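Local coordinates for MHC class I protein (Ginglymostoma cirratum, PDB 6LUP), which probably presents short peptides, bound in the groove of its alpha 1 and alpha 2 domains, to T cells of the nurse shark, at residues 77-80 with 81-84; 62-65 with 66-70. All blocks are in the same frame, centred on the assembly; numbering follows the deposited sequence.

Interaction 1. Residues 77-80 with 81-84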
loop_
_atom_site.group_PDB
_atom_site.type_symbol
_atom_site.label_atom_id
_atom_site.label_comp_id
_atom_site.label_asym_id
_atom_site.label_seq_id
_atom_site.Cartn_x
_atom_site.Cartn_y
_atom_site.Cartn_z
ATOM N N ASP A 77 -22.314 -9.211 -8.589
ATOM C CA ASP A 77 -23.456 -9.633 -9.399
ATOM C C ASP A 77 -24.575 -8.601 -9.378
ATOM O O ASP A 77 -25.198 -8.342 -10.405
ATOM C CB ASP A 77 -23.990 -10.995 -8.948
ATOM C CG ASP A 77 -23.061 -12.139 -9.315
ATOM O OD1 ASP A 77 -22.131 -12.429 -8.529
ATOM O OD2 ASP A 77 -23.266 -12.755 -10.387
ATOM N N ILE A 78 -24.823 -8.014 -8.210
ATOM C CA ILE A 78 -25.859 -6.989 -8.062
ATOM C C ILE A 78 -25.565 -5.768 -8.937
ATOM O O ILE A 78 -26.443 -5.287 -9.659
ATOM C CB ILE A 78 -26.057 -6.571 -6.583
ATOM C CG1 ILE A 78 -26.642 -7.734 -5.772
ATOM C CG2 ILE A 78 -26.972 -5.356 -6.476
ATOM C CD1 ILE A 78 -26.543 -7.562 -4.271
ATOM N N LEU A 79 -24.325 -5.290 -8.886
ATOM C CA LEU A 79 -23.938 -4.079 -9.604
ATOM C C LEU A 79 -23.775 -4.287 -11.110
ATOM O O LEU A 79 -23.953 -3.350 -11.887
ATOM C CB LEU A 79 -22.679 -3.458 -8.993
ATOM C CG LEU A 79 -22.842 -2.853 -7.594
ATOM C CD1 LEU A 79 -21.515 -2.311 -7.092
ATOM C CD2 LEU A 79 -23.905 -1.765 -7.557
ATOM N N SER A 80 -23.442 -5.512 -11.514
ATOM C CA SER A 80 -23.394 -5.871 -12.930
ATOM C C SER A 80 -24.781 -5.747 -13.550
ATOM O O SER A 80 -24.932 -5.213 -14.650
ATOM C CB SER A 80 -22.859 -7.291 -13.117
ATOM O OG SER A 80 -21.492 -7.368 -12.761
ATOM N N LYS A 81 -25.786 -6.233 -12.824
ATOM C CA LYS A 81 -27.178 -6.133 -13.243
ATOM C C LYS A 81 -27.624 -4.674 -13.321
ATOM O O LYS A 81 -28.330 -4.286 -14.255
ATOM C CB LYS A 81 -28.080 -6.922 -12.285
ATOM C CG LYS A 81 -29.506 -7.104 -12.782
ATOM C CD LYS A 81 -30.320 -7.997 -11.856
ATOM C CE LYS A 81 -31.756 -8.126 -12.345
ATOM N NZ LYS A 81 -32.600 -8.886 -11.382
ATOM N N ARG A 82 -27.197 -3.874 -12.347
ATOM C CA ARG A 82 -27.561 -2.460 -12.276
ATOM C C ARG A 82 -26.947 -1.629 -13.400
ATOM O O ARG A 82 -27.552 -0.664 -13.867
ATOM C CB ARG A 82 -27.153 -1.867 -10.929
ATOM C CG ARG A 82 -28.024 -2.292 -9.761
ATOM C CD ARG A 82 -27.753 -1.405 -8.562
ATOM N NE ARG A 82 -28.327 -1.948 -7.336
ATOM C CZ ARG A 82 -28.016 -1.526 -6.113
ATOM N NH1 ARG A 82 -27.138 -0.543 -5.942
ATOM N NH2 ARG A 82 -28.594 -2.084 -5.055
ATOM N N THR A 83 -25.745 -2.008 -13.822
ATOM C CA THR A 83 -25.032 -1.290 -14.876
ATOM C C THR A 83 -25.147 -2.008 -16.222
ATOM O O THR A 83 -24.457 -1.658 -17.183
ATOM C CB THR A 83 -23.545 -1.097 -14.512
ATOM O OG1 THR A 83 -22.994 -2.344 -14.078
ATOM C CG2 THR A 83 -23.392 -0.076 -13.399
ATOM N N ASN A 84 -26.031 -3.006 -16.277
ATOM C CA ASN A 84 -26.233 -3.851 -17.463
ATOM C C ASN A 84 -24.929 -4.432 -18.022
ATOM O O ASN A 84 -24.774 -4.592 -19.234
ATOM C CB ASN A 84 -27.033 -3.103 -18.545
ATOM C CG ASN A 84 -28.488 -2.884 -18.157
ATOM O OD1 ASN A 84 -29.216 -3.833 -17.857
ATOM N ND2 ASN A 84 -28.919 -1.627 -18.171
#
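The guanidinium of Arg-82 has Ile-78 over one face and Leu-79 set obliquely to it. The touching atom of Ile-78 is the branch methyl CG2, 3.8 Å from Arg-82 NE. This methyl stands opposite the backbone N across the CA-CB bond, beside the carbonyl carbon, and the two side chains run alongside each other in the same direction. Leu-79 approaches at a slant, with CD2 3.8 Å from Arg-82 NH1. The arginine chain is extended from CG to NE. Its CG also rests 3.4 Å from Ile-78 O.

The polar end of Arg-82 is held from across the groove. NH1 bonds to Thr-140 OG1 and Trp-136 O, and NH2 makes a long, weak ion pair with the backbone of the bound peptide. Leu-79 also packs on an apolar peptide side chain.

The backbone is the last turn of helix 55-82. Lys-81 N bonds to Asp-77 O, and Arg-82 N bonds to Ile-78 O at 3.1 Å. Leu-79 O takes two donors from one residue. Thr-83 N reaches it at 3.0 Å and Thr-83 OG1 at 2.6 Å, from opposite faces of the carbonyl plane. A chi1 of 49° puts OG1 between the backbone N and the carbonyl carbon, where the hydroxyl can turn back to the preceding turn.

Thr-83 is the first residue to leave helical geometry, and Asn-84 follows with positive phi (51°). Leu-79 O keeps its backbone bond and gains the hydroxyl as well, so two bonds tie the departing residue to the last turn. The NH1 bonds restrain the Arg-82 guanidinium, and the packing probably adds to this. The group lies back along the helix, away from its C-terminal end. Trp-136 O and the peptide backbone would probably stabilise its charge.

Interaction 2. Residues 62-65 with 66-70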
loop_
_atom_site.group_PDB
_atom_site.type_symbol
_atom_site.label_atom_id
_atom_site.label_comp_id
_atom_site.label_asym_id
_atom_site.label_seq_id
_atom_site.Cartn_x
_atom_site.Cartn_y
_atom_site.Cartn_z
ATOM N N THR A 62 -11.807 -13.502 12.389
ATOM C CA THR A 62 -12.046 -14.455 11.309
ATOM C C THR A 62 -13.535 -14.484 10.945
ATOM O O THR A 62 -13.894 -14.415 9.770
ATOM C CB THR A 62 -11.517 -15.864 11.671
ATOM O OG1 THR A 62 -10.083 -15.847 11.701
ATOM C CG2 THR A 62 -11.961 -16.889 10.657
ATOM N N GLN A 63 -14.392 -14.553 11.958
ATOM C CA GLN A 63 -15.840 -14.577 11.755
ATOM C C GLN A 63 -16.365 -13.321 11.050
ATOM O O GLN A 63 -17.216 -13.410 10.157
ATOM C CB GLN A 63 -16.563 -14.781 13.090
ATOM C CG GLN A 63 -18.080 -14.789 12.989
ATOM C CD GLN A 63 -18.617 -15.966 12.189
ATOM O OE1 GLN A 63 -18.330 -17.122 12.494
ATOM N NE2 GLN A 63 -19.409 -15.674 11.166
ATOM N N THR A 64 -15.855 -12.161 11.455
ATOM C CA THR A 64 -16.231 -10.885 10.860
ATOM C C THR A 64 -15.952 -10.909 9.354
ATOM O O THR A 64 -16.815 -10.565 8.534
ATOM C CB THR A 64 -15.449 -9.728 11.519
ATOM O OG1 THR A 64 -15.769 -9.662 12.913
ATOM C CG2 THR A 64 -15.766 -8.393 10.862
ATOM N N LEU A 65 -14.742 -11.331 9.003
ATOM C CA LEU A 65 -14.311 -11.349 7.616
ATOM C C LEU A 65 -15.045 -12.419 6.817
ATOM O O LEU A 65 -15.269 -12.261 5.615
ATOM C CB LEU A 65 -12.793 -11.510 7.523
ATOM C CG LEU A 65 -11.939 -10.230 7.494
ATOM C CD1 LEU A 65 -12.098 -9.490 6.177
ATOM C CD2 LEU A 65 -12.258 -9.294 8.652
ATOM N N ARG A 66 -15.445 -13.491 7.498
ATOM C CA ARG A 66 -16.270 -14.515 6.870
ATOM C C ARG A 66 -17.632 -13.980 6.460
ATOM O O ARG A 66 -18.204 -14.449 5.484
ATOM C CB ARG A 66 -16.410 -15.739 7.770
ATOM C CG ARG A 66 -15.240 -16.691 7.626
ATOM C CD ARG A 66 -15.177 -17.666 8.780
ATOM N NE ARG A 66 -13.998 -18.516 8.686
ATOM C CZ ARG A 66 -13.876 -19.692 9.289
ATOM N NH1 ARG A 66 -14.871 -20.174 10.026
ATOM N NH2 ARG A 66 -12.761 -20.395 9.144
ATOM N N GLY A 67 -18.142 -13.000 7.203
ATOM C CA GLY A 67 -19.380 -12.317 6.839
ATOM C C GLY A 67 -19.180 -11.399 5.646
ATOM O O GLY A 67 -20.055 -11.288 4.780
ATOM N N TRP A 68 -18.022 -10.740 5.597
ATOM C CA TRP A 68 -17.698 -9.825 4.503
ATOM C C TRP A 68 -17.466 -10.558 3.181
ATOM O O TRP A 68 -17.750 -10.016 2.116
ATOM C CB TRP A 68 -16.459 -8.985 4.835
ATOM C CG TRP A 68 -16.692 -7.838 5.785
ATOM C CD1 TRP A 68 -16.223 -7.727 7.064
ATOM C CD2 TRP A 68 -17.429 -6.633 5.525
ATOM N NE1 TRP A 68 -16.629 -6.533 7.620
ATOM C CE2 TRP A 68 -17.370 -5.844 6.699
ATOM C CE3 TRP A 68 -18.139 -6.149 4.422
ATOM C CZ2 TRP A 68 -17.987 -4.597 6.797
ATOM C CZ3 TRP A 68 -18.761 -4.908 4.522
ATOM C CH2 TRP A 68 -18.678 -4.146 5.703
ATOM N N GLU A 69 -16.953 -11.786 3.262
ATOM C CA GLU A 69 -16.523 -12.541 2.076
ATOM C C GLU A 69 -17.632 -12.776 1.039
ATOM O O GLU A 69 -17.461 -12.411 -0.131
ATOM C CB GLU A 69 -15.850 -13.860 2.475
ATOM C CG GLU A 69 -15.365 -14.682 1.288
ATOM C CD GLU A 69 -14.763 -16.021 1.683
ATOM O OE1 GLU A 69 -14.267 -16.164 2.825
ATOM O OE2 GLU A 69 -14.778 -16.939 0.836
ATOM N N PRO A 70 -18.763 -13.389 1.448
ATOM C CA PRO A 70 -19.851 -13.552 0.482
ATOM C C PRO A 70 -20.470 -12.216 0.060
ATOM O O PRO A 70 -20.836 -12.055 -1.109
ATOM C CB PRO A 70 -20.874 -14.411 1.238
ATOM C CG PRO A 70 -20.534 -14.252 2.681
ATOM C CD PRO A 70 -19.050 -14.091 2.711
HETATM O O HOH W 1 -16.250 -18.661 11.817
#
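Arg-66 N bonds to Thr-62 O at 2.9 Å, and Glu-69 N bonds to Leu-65 O at the same length. Gly-67 N bonds to Gln-63 O and, weakly, to Thr-64 O. Trp-68 N bonds to Thr-64 O. A water joins two side chains: it donates to Gln-63 OE1 and accepts a weak bond from Arg-66 NH1.

Further out, the methyl CG2 of Thr-62 sits over one face of the Arg-66 guanidinium, 3.3 Å from NE. NE itself bonds to Lys-40 O, and Thr-62 OG1 bonds to Met-42 N.

On another side of the helix, Thr-64 and Trp-68 lie side by side. With CG beside the backbone N (chi1 -77°), the Trp-68 side chain points the same way as that of Thr-64. This brings the indole NE1 to 3.8 Å from Thr-64 CG2. Trp-68 CD1 is also 3.3 Å from Thr-64 O. Leu-65 CA meets the ring at its edge.

Trp-68 NE1 donates to the backbone of the bound peptide. The buried indole thus spends its N-H on the ligand. The Thr-64 methyl and Leu-65 CA give it apolar contact, and the carbonyl Thr-64 O lies close to CD1.

In the fold
Both interactions lie on helix 55-82, the long helix of the alpha 1 domain that forms one wall of the peptide-binding groove. Interaction 2 comes first along the chain, and interaction 1 closes the helix. Their centres are 22 Å apart. Their nearest atoms are about 8 Å apart, so they do not touch. The helix lies over the eight-stranded antiparallel sheet that floors the groove. Residues 62-70 look onto strands 21-27 and 30-36, whereas 77-84 meet strands 108-115 and 118-124 and helix 135-146. Each reaches the bound peptide, so a single helix meets the ligand at separate places along its length.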